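Long-range contacts in toluene, o-xylene monooxygenase oxygenase subunit (Pseudomonas stutzeri, PDB 2INC), which probably serves as one subunit of the multimeric hydroxylase that inserts oxygen into toluene, o-xylene and related aromatic substrates: residues F68-D72 with R259-A263; T7-L11 with V23-N27; L114-Y118 with Y296-L300. One frame throughout, in Å; residues are numbered along the deposited sequence.

Interaction 1: F68-D72 with R259-A263; sequences FRDPD and RWSSA
An Asx turn at D70–D72, in the loop that leads into helix 76-99, lies against one side of helix 241-268, where F68, P71 and D72 meet R259, W260 and A263. The polar part of the contact is a salt bridge at its outer end. R259 grips the carboxylate of D72 side-on with two nitrogens: NE donates to D72 OD1 on its syn lone pair, and R259 NH2 reaches D72 OD2 at 2.7 Å. Both bonds are fairly straight, the first at 167°. Both aspartate oxygens lie close to the guanidinium plane, and the carboxylate is turned only 29° from it, so the two flat groups meet edge to edge, nearly coplanar. A bend in the arginine chain at chi3 turns this edge toward the aspartate.

D72 is presented by the turn itself. D70 OD2 accepts from the backbone N of D72 at 2.9 Å, met from above the carboxylate plane, while D70 OD1 takes the backbone N of L74. P71, within the turn, touches the helix with the CG–CD side of its ring: its CG is 3.5 Å from the carbonyl O of R259 and its CD 3.7 Å from A263 CB.

F68 reaches the helix with the far edge of its ring, its CG swung opposite the backbone N (chi1 177°). F68 CE1 lies 3.9 Å from A263 CB, and F68 CZ approaches W260 CE3 at 4.1 Å with the two side chains crossing at about a right angle. C147 of helix 142-172 touches the side chains of F68, D70 and W260. The contact is thus loop-on-helix packing in an all-helical, ferritin-like subunit, with apolar groups inside and a bidentate Arg–Asp pair toward the surface.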
# COMPACT_ATOMS: atom_id res chain seq x y z
N PHE B 68 1.81 -21.32 24.04
CA PHE B 68 3.08 -20.65 23.83
C PHE B 68 2.93 -19.39 22.99
O PHE B 68 2.19 -19.37 22.00
CB PHE B 68 4.08 -21.60 23.12
CG PHE B 68 5.41 -20.93 22.81
CD1 PHE B 68 6.31 -20.64 23.85
CD2 PHE B 68 5.74 -20.53 21.50
CE1 PHE B 68 7.53 -19.97 23.59
CE2 PHE B 68 6.97 -19.89 21.24
CZ PHE B 68 7.85 -19.61 22.25
N ARG B 69 3.66 -18.34 23.39
CA ARG B 69 3.64 -17.06 22.70
C ARG B 69 5.09 -16.61 22.48
O ARG B 69 5.86 -16.53 23.44
CB ARG B 69 2.86 -16.01 23.52
CG ARG B 69 1.40 -16.39 23.83
CD ARG B 69 0.57 -16.26 22.55
NE ARG B 69 -0.87 -16.60 22.73
CZ ARG B 69 -1.39 -17.82 22.55
NH1 ARG B 69 -2.70 -18.01 22.72
NH2 ARG B 69 -0.65 -18.86 22.20
N ASP B 70 5.46 -16.33 21.23
CA ASP B 70 6.74 -15.67 20.87
C ASP B 70 6.83 -14.32 21.58
O ASP B 70 5.96 -13.48 21.35
CB ASP B 70 6.79 -15.40 19.36
CG ASP B 70 8.06 -14.69 18.91
OD1 ASP B 70 8.18 -14.38 17.67
OD2 ASP B 70 8.97 -14.47 19.75
N PRO B 71 7.88 -14.11 22.41
CA PRO B 71 8.04 -12.81 23.09
C PRO B 71 8.24 -11.62 22.14
O PRO B 71 7.86 -10.49 22.48
CB PRO B 71 9.28 -13.04 24.01
CG PRO B 71 10.02 -14.15 23.39
CD PRO B 71 8.95 -15.06 22.80
N ASP B 72 8.80 -11.86 20.93
CA ASP B 72 8.89 -10.82 19.92
C ASP B 72 7.59 -10.68 19.08
O ASP B 72 7.44 -9.74 18.35
CB ASP B 72 10.09 -11.09 18.97
CG ASP B 72 11.46 -10.84 19.64
OD1 ASP B 72 11.84 -11.62 20.56
OD2 ASP B 72 12.15 -9.88 19.25
N ARG B 259 15.83 -15.42 22.64
CA ARG B 259 14.65 -14.91 23.35
C ARG B 259 13.44 -15.86 23.29
O ARG B 259 12.80 -16.12 24.31
CB ARG B 259 14.24 -13.54 22.84
CG ARG B 259 15.20 -12.40 23.30
CD ARG B 259 14.53 -11.05 23.15
NE ARG B 259 14.27 -10.68 21.75
CZ ARG B 259 15.15 -10.11 20.95
NH1 ARG B 259 16.38 -9.89 21.36
NH2 ARG B 259 14.83 -9.78 19.70
N TRP B 260 13.14 -16.42 22.12
CA TRP B 260 12.01 -17.34 22.03
C TRP B 260 12.38 -18.69 22.62
O TRP B 260 11.49 -19.35 23.20
CB TRP B 260 11.41 -17.44 20.62
CG TRP B 260 12.08 -18.38 19.61
CD1 TRP B 260 12.85 -18.02 18.56
CD2 TRP B 260 11.89 -19.81 19.50
NE1 TRP B 260 13.22 -19.15 17.81
CE2 TRP B 260 12.64 -20.25 18.38
CE3 TRP B 260 11.18 -20.77 20.24
CZ2 TRP B 260 12.67 -21.55 18.00
CZ3 TRP B 260 11.24 -22.07 19.88
CH2 TRP B 260 11.97 -22.47 18.76
N SER B 261 13.66 -19.09 22.52
CA SER B 261 14.12 -20.36 23.10
C SER B 261 13.97 -20.29 24.63
O SER B 261 13.50 -21.23 25.26
CB SER B 261 15.55 -20.68 22.71
OG SER B 261 15.66 -20.88 21.31
N SER B 262 14.32 -19.12 25.19
CA SER B 262 14.19 -18.91 26.60
C SER B 262 12.70 -18.92 27.02
O SER B 262 12.35 -19.51 28.04
CB SER B 262 14.92 -17.63 27.03
OG SER B 262 14.75 -17.46 28.42
N ALA B 263 11.81 -18.32 26.22
CA ALA B 263 10.39 -18.31 26.56
C ALA B 263 9.83 -19.71 26.57
O ALA B 263 9.02 -20.05 27.44
CB ALA B 263 9.60 -17.39 25.64

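Interaction 2: T7-L11 with V23-N27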
# COMPACT_ATOMS: atom_id res chain seq x y z
N THR B 7 -14.10 -12.26 18.24
CA THR B 7 -12.76 -12.77 17.92
C THR B 7 -12.99 -14.21 17.54
O THR B 7 -14.14 -14.64 17.52
CB THR B 7 -11.78 -12.60 19.12
OG1 THR B 7 -10.46 -13.02 18.73
CG2 THR B 7 -12.21 -13.43 20.31
N TRP B 8 -11.93 -14.96 17.24
CA TRP B 8 -12.07 -16.39 16.94
C TRP B 8 -12.60 -17.13 18.17
O TRP B 8 -12.24 -16.82 19.32
CB TRP B 8 -10.74 -17.06 16.62
CG TRP B 8 -9.96 -16.55 15.45
CD1 TRP B 8 -8.61 -16.25 15.43
CD2 TRP B 8 -10.42 -16.37 14.11
NE1 TRP B 8 -8.23 -15.87 14.19
CE2 TRP B 8 -9.31 -15.93 13.34
CE3 TRP B 8 -11.67 -16.53 13.47
CZ2 TRP B 8 -9.41 -15.61 11.97
CZ3 TRP B 8 -11.77 -16.22 12.09
CH2 TRP B 8 -10.63 -15.77 11.36
N SER B 9 -13.42 -18.14 17.92
CA SER B 9 -13.95 -18.96 19.05
C SER B 9 -12.88 -19.47 20.05
O SER B 9 -13.14 -19.47 21.24
CB SER B 9 -14.84 -20.09 18.54
OG SER B 9 -14.15 -20.83 17.54
N HIS B 10 -11.68 -19.82 19.58
CA HIS B 10 -10.64 -20.33 20.47
C HIS B 10 -9.98 -19.26 21.32
O HIS B 10 -9.27 -19.58 22.28
CB HIS B 10 -9.57 -21.18 19.72
CG HIS B 10 -8.73 -20.39 18.75
ND1 HIS B 10 -7.44 -19.99 19.02
CD2 HIS B 10 -9.00 -19.97 17.49
CE1 HIS B 10 -6.96 -19.31 17.99
NE2 HIS B 10 -7.88 -19.29 17.04
N LEU B 11 -10.21 -17.99 20.98
CA LEU B 11 -9.70 -16.86 21.75
C LEU B 11 -10.80 -16.11 22.50
O LEU B 11 -10.52 -15.13 23.19
CB LEU B 11 -8.99 -15.85 20.82
CG LEU B 11 -7.83 -16.40 19.98
CD1 LEU B 11 -7.39 -15.37 19.01
CD2 LEU B 11 -6.69 -16.82 20.89
N VAL B 23 -4.18 -13.51 16.42
CA VAL B 23 -5.16 -13.80 15.38
C VAL B 23 -4.60 -14.71 14.30
O VAL B 23 -5.31 -15.60 13.83
CB VAL B 23 -5.67 -12.50 14.72
CG1 VAL B 23 -6.45 -12.79 13.40
CG2 VAL B 23 -6.52 -11.72 15.73
N VAL B 24 -3.36 -14.49 13.89
CA VAL B 24 -2.83 -15.24 12.71
C VAL B 24 -1.90 -16.39 13.04
O VAL B 24 -1.47 -17.10 12.10
CB VAL B 24 -2.10 -14.30 11.73
CG1 VAL B 24 -3.00 -13.10 11.34
CG2 VAL B 24 -0.81 -13.74 12.37
N SER B 25 -1.61 -16.61 14.33
CA SER B 25 -0.55 -17.56 14.75
C SER B 25 -0.98 -18.73 15.59
O SER B 25 -0.21 -19.71 15.71
CB SER B 25 0.58 -16.86 15.51
OG SER B 25 0.95 -15.68 14.82
N THR B 26 -2.16 -18.63 16.22
CA THR B 26 -2.49 -19.58 17.27
C THR B 26 -3.37 -20.75 16.81
O THR B 26 -4.30 -20.57 16.02
CB THR B 26 -3.16 -18.88 18.49
OG1 THR B 26 -4.29 -18.13 18.02
CG2 THR B 26 -2.19 -17.89 19.09
N ASN B 27 -3.06 -21.93 17.34
CA ASN B 27 -3.95 -23.07 17.27
C ASN B 27 -4.19 -23.45 15.87
O ASN B 27 -5.35 -23.77 15.51
CB ASN B 27 -5.29 -22.77 17.97
CG ASN B 27 -5.14 -22.71 19.48
OD1 ASN B 27 -5.76 -23.46 20.21
ND2 ASN B 27 -4.27 -21.85 19.94
O HOH W 1 -5.60 -18.13 15.05
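W8 and V23 are joined by one fairly straight hydrogen bond: the indole NE1 donates to the carbonyl O of V23 at 3.0 Å and 159°, in the carbonyl plane on a lone pair and close to the plane of the ring. With CG opposite its carbonyl carbon, the tryptophan turns its N-H edge to the last turn of helix 20-25. V23 CG1 lies off the indole plane near the N-H, 3.6 Å from W8 NE1, the two side chains crossing at about a right angle.

H10 takes the less common first torsion, CG lying between its backbone N and carbonyl carbon (chi1 66°), which carries the imidazole across to T26 and N27. One face receives N27 CB in a CH-pi contact, 4.0 Å from the ring centroid; the asparagine amide is tilted 30° from the ring and its CG lies 3.6 Å from H10 ND1. This nitrogen is buried and has no polar partner in the model. L11 CG also packs over a face of the H10 ring, 3.6 Å above its plane and offset toward the rim. At the ring edge, T26 OG1 is 2.9 Å from H10 CE1 and close to the ring plane. The hydroxyl itself bonds to the backbone O of E22, one turn back, and L11 CD2 packs against it.

Water 1 also lies in the imidazole plane, bonded to H10 NE2 at 3.2 Å, and donates to the backbone O atoms of V23 and T26. The V23 carbonyl therefore receives both the indole and the water, linking the two rings at the helix end.

A neighbouring protein chain of the assembly packs on W8, V23 and N27 and stacks on H10, so the N-terminal loop is held between this subunit and the next. At the end of helix 20-25, S25 and T26 touch T143 of helix 142-172.

Interaction 3: L114-Y118 with Y296-L300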
# COMPACT_ATOMS: atom_id res chain seq x y z
N LEU B 114 40.41 -15.63 6.87
CA LEU B 114 39.08 -15.69 6.26
C LEU B 114 38.81 -16.98 5.48
O LEU B 114 37.77 -17.58 5.67
CB LEU B 114 38.89 -14.51 5.30
CG LEU B 114 38.85 -13.16 5.98
CD1 LEU B 114 38.63 -12.13 4.87
CD2 LEU B 114 37.74 -13.06 7.02
N ALA B 115 39.75 -17.42 4.64
CA ALA B 115 39.54 -18.62 3.86
C ALA B 115 39.32 -19.84 4.75
O ALA B 115 38.50 -20.72 4.42
CB ALA B 115 40.71 -18.86 2.89
N ARG B 116 40.00 -19.87 5.90
CA ARG B 116 39.95 -21.03 6.78
C ARG B 116 38.80 -20.98 7.73
O ARG B 116 38.13 -22.01 7.94
CB ARG B 116 41.24 -21.13 7.62
CG ARG B 116 41.33 -22.41 8.46
CD ARG B 116 42.75 -22.67 8.93
NE ARG B 116 42.74 -23.93 9.69
CZ ARG B 116 43.53 -24.22 10.70
NH1 ARG B 116 44.46 -23.33 11.12
NH2 ARG B 116 43.40 -25.41 11.29
N PHE B 117 38.62 -19.80 8.35
CA PHE B 117 37.67 -19.65 9.45
C PHE B 117 36.37 -18.94 9.14
O PHE B 117 35.44 -19.03 9.96
CB PHE B 117 38.33 -18.87 10.58
CG PHE B 117 39.47 -19.61 11.22
CD1 PHE B 117 39.23 -20.62 12.14
CD2 PHE B 117 40.80 -19.32 10.85
CE1 PHE B 117 40.30 -21.31 12.74
CE2 PHE B 117 41.87 -20.01 11.44
CZ PHE B 117 41.61 -21.01 12.42
N TYR B 118 36.32 -18.23 8.02
CA TYR B 118 35.07 -17.51 7.67
C TYR B 118 34.24 -18.14 6.55
O TYR B 118 33.11 -18.57 6.77
CB TYR B 118 35.39 -16.01 7.42
CG TYR B 118 34.15 -15.27 6.92
CD1 TYR B 118 34.07 -14.80 5.61
CD2 TYR B 118 33.08 -15.08 7.76
CE1 TYR B 118 32.94 -14.14 5.15
CE2 TYR B 118 31.92 -14.42 7.30
CZ TYR B 118 31.88 -13.96 6.01
OH TYR B 118 30.75 -13.29 5.56
N TYR B 296 37.78 -25.21 17.11
CA TYR B 296 37.73 -24.03 16.26
C TYR B 296 38.54 -22.90 16.88
O TYR B 296 39.43 -22.37 16.26
CB TYR B 296 36.25 -23.62 16.04
CG TYR B 296 36.04 -22.42 15.13
CD1 TYR B 296 35.90 -22.58 13.76
CD2 TYR B 296 35.91 -21.14 15.66
CE1 TYR B 296 35.70 -21.50 12.92
CE2 TYR B 296 35.72 -20.02 14.82
CZ TYR B 296 35.61 -20.21 13.45
OH TYR B 296 35.39 -19.16 12.58
N CYS B 297 38.26 -22.56 18.12
CA CYS B 297 38.86 -21.42 18.74
C CYS B 297 40.33 -21.63 19.07
O CYS B 297 41.09 -20.68 19.06
CB CYS B 297 38.07 -21.03 19.98
SG CYS B 297 36.42 -20.36 19.58
N SER B 298 40.75 -22.86 19.33
CA SER B 298 42.14 -23.09 19.65
C SER B 298 42.99 -22.76 18.44
O SER B 298 44.17 -22.42 18.57
CB SER B 298 42.39 -24.52 20.11
OG SER B 298 42.33 -25.37 18.97
N ALA B 299 42.41 -22.86 17.26
CA ALA B 299 43.15 -22.64 16.02
C ALA B 299 43.23 -21.17 15.65
O ALA B 299 44.05 -20.81 14.81
CB ALA B 299 42.56 -23.45 14.89
N LEU B 300 42.39 -20.34 16.25
CA LEU B 300 42.44 -18.89 16.06
C LEU B 300 43.63 -18.31 16.82
O LEU B 300 44.14 -18.96 17.73
CB LEU B 300 41.18 -18.24 16.62
CG LEU B 300 39.80 -18.47 15.97
CD1 LEU B 300 38.78 -17.70 16.77
CD2 LEU B 300 39.83 -17.99 14.57
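F117 and Y296 join the C-terminal ends of helices 108-117 and 274-299 in this all-helical subunit by helix-end packing around an aromatic pair. The aromatic contact is T-shaped: the edge of the F117 ring points at the face of Y296, with centroids 5.4 Å apart and planes at 87°. Y296 also meets W192 edge-to-face.

The apolar contacts centre on the F117 ring. L300 CD2 sits over one face in a CH-pi contact, 3.7 Å from the ring centroid and close to the normal. R116 CG lies over the opposite face, offset toward the rim, while A299 CB approaches F117 CZ at the ring edge, 3.6 Å away. Beyond CG, the extended arginine chain takes its guanidinium to a salt bridge with D189.

The polar contact is one hydrogen bond to a carbonyl in the last turn of helix 108-117. With CG anti to the backbone N (chi1 -178°), the Y296 ring reaches past the F117 side chain, and its hydroxyl donates to the backbone: Y296 OH lies 2.6 Å from F117 O, tilted 25° from the carbonyl plane.

How the interactions relate
Along the chain, interaction 2 closes within the N-terminal region before interaction 1 opens, whereas the segments of interactions 1 and 3 alternate. Interactions 1 and 2 are neighbours, their centres 18 Å apart, and they touch where R69 CZ packs on T26 CG2 at 3.5 Å. Interaction 3 lies on the opposite side of the chain's centre, its own centre about 32 Å from that of interaction 1 and 47 Å from that of interaction 2. The consecutive helices 241-268 and 274-299 carry interactions 1 and 3. The N-terminal segments and the loop before helix 76-99 thus pack at one end of the helical body, and the two helix ends meet at the other.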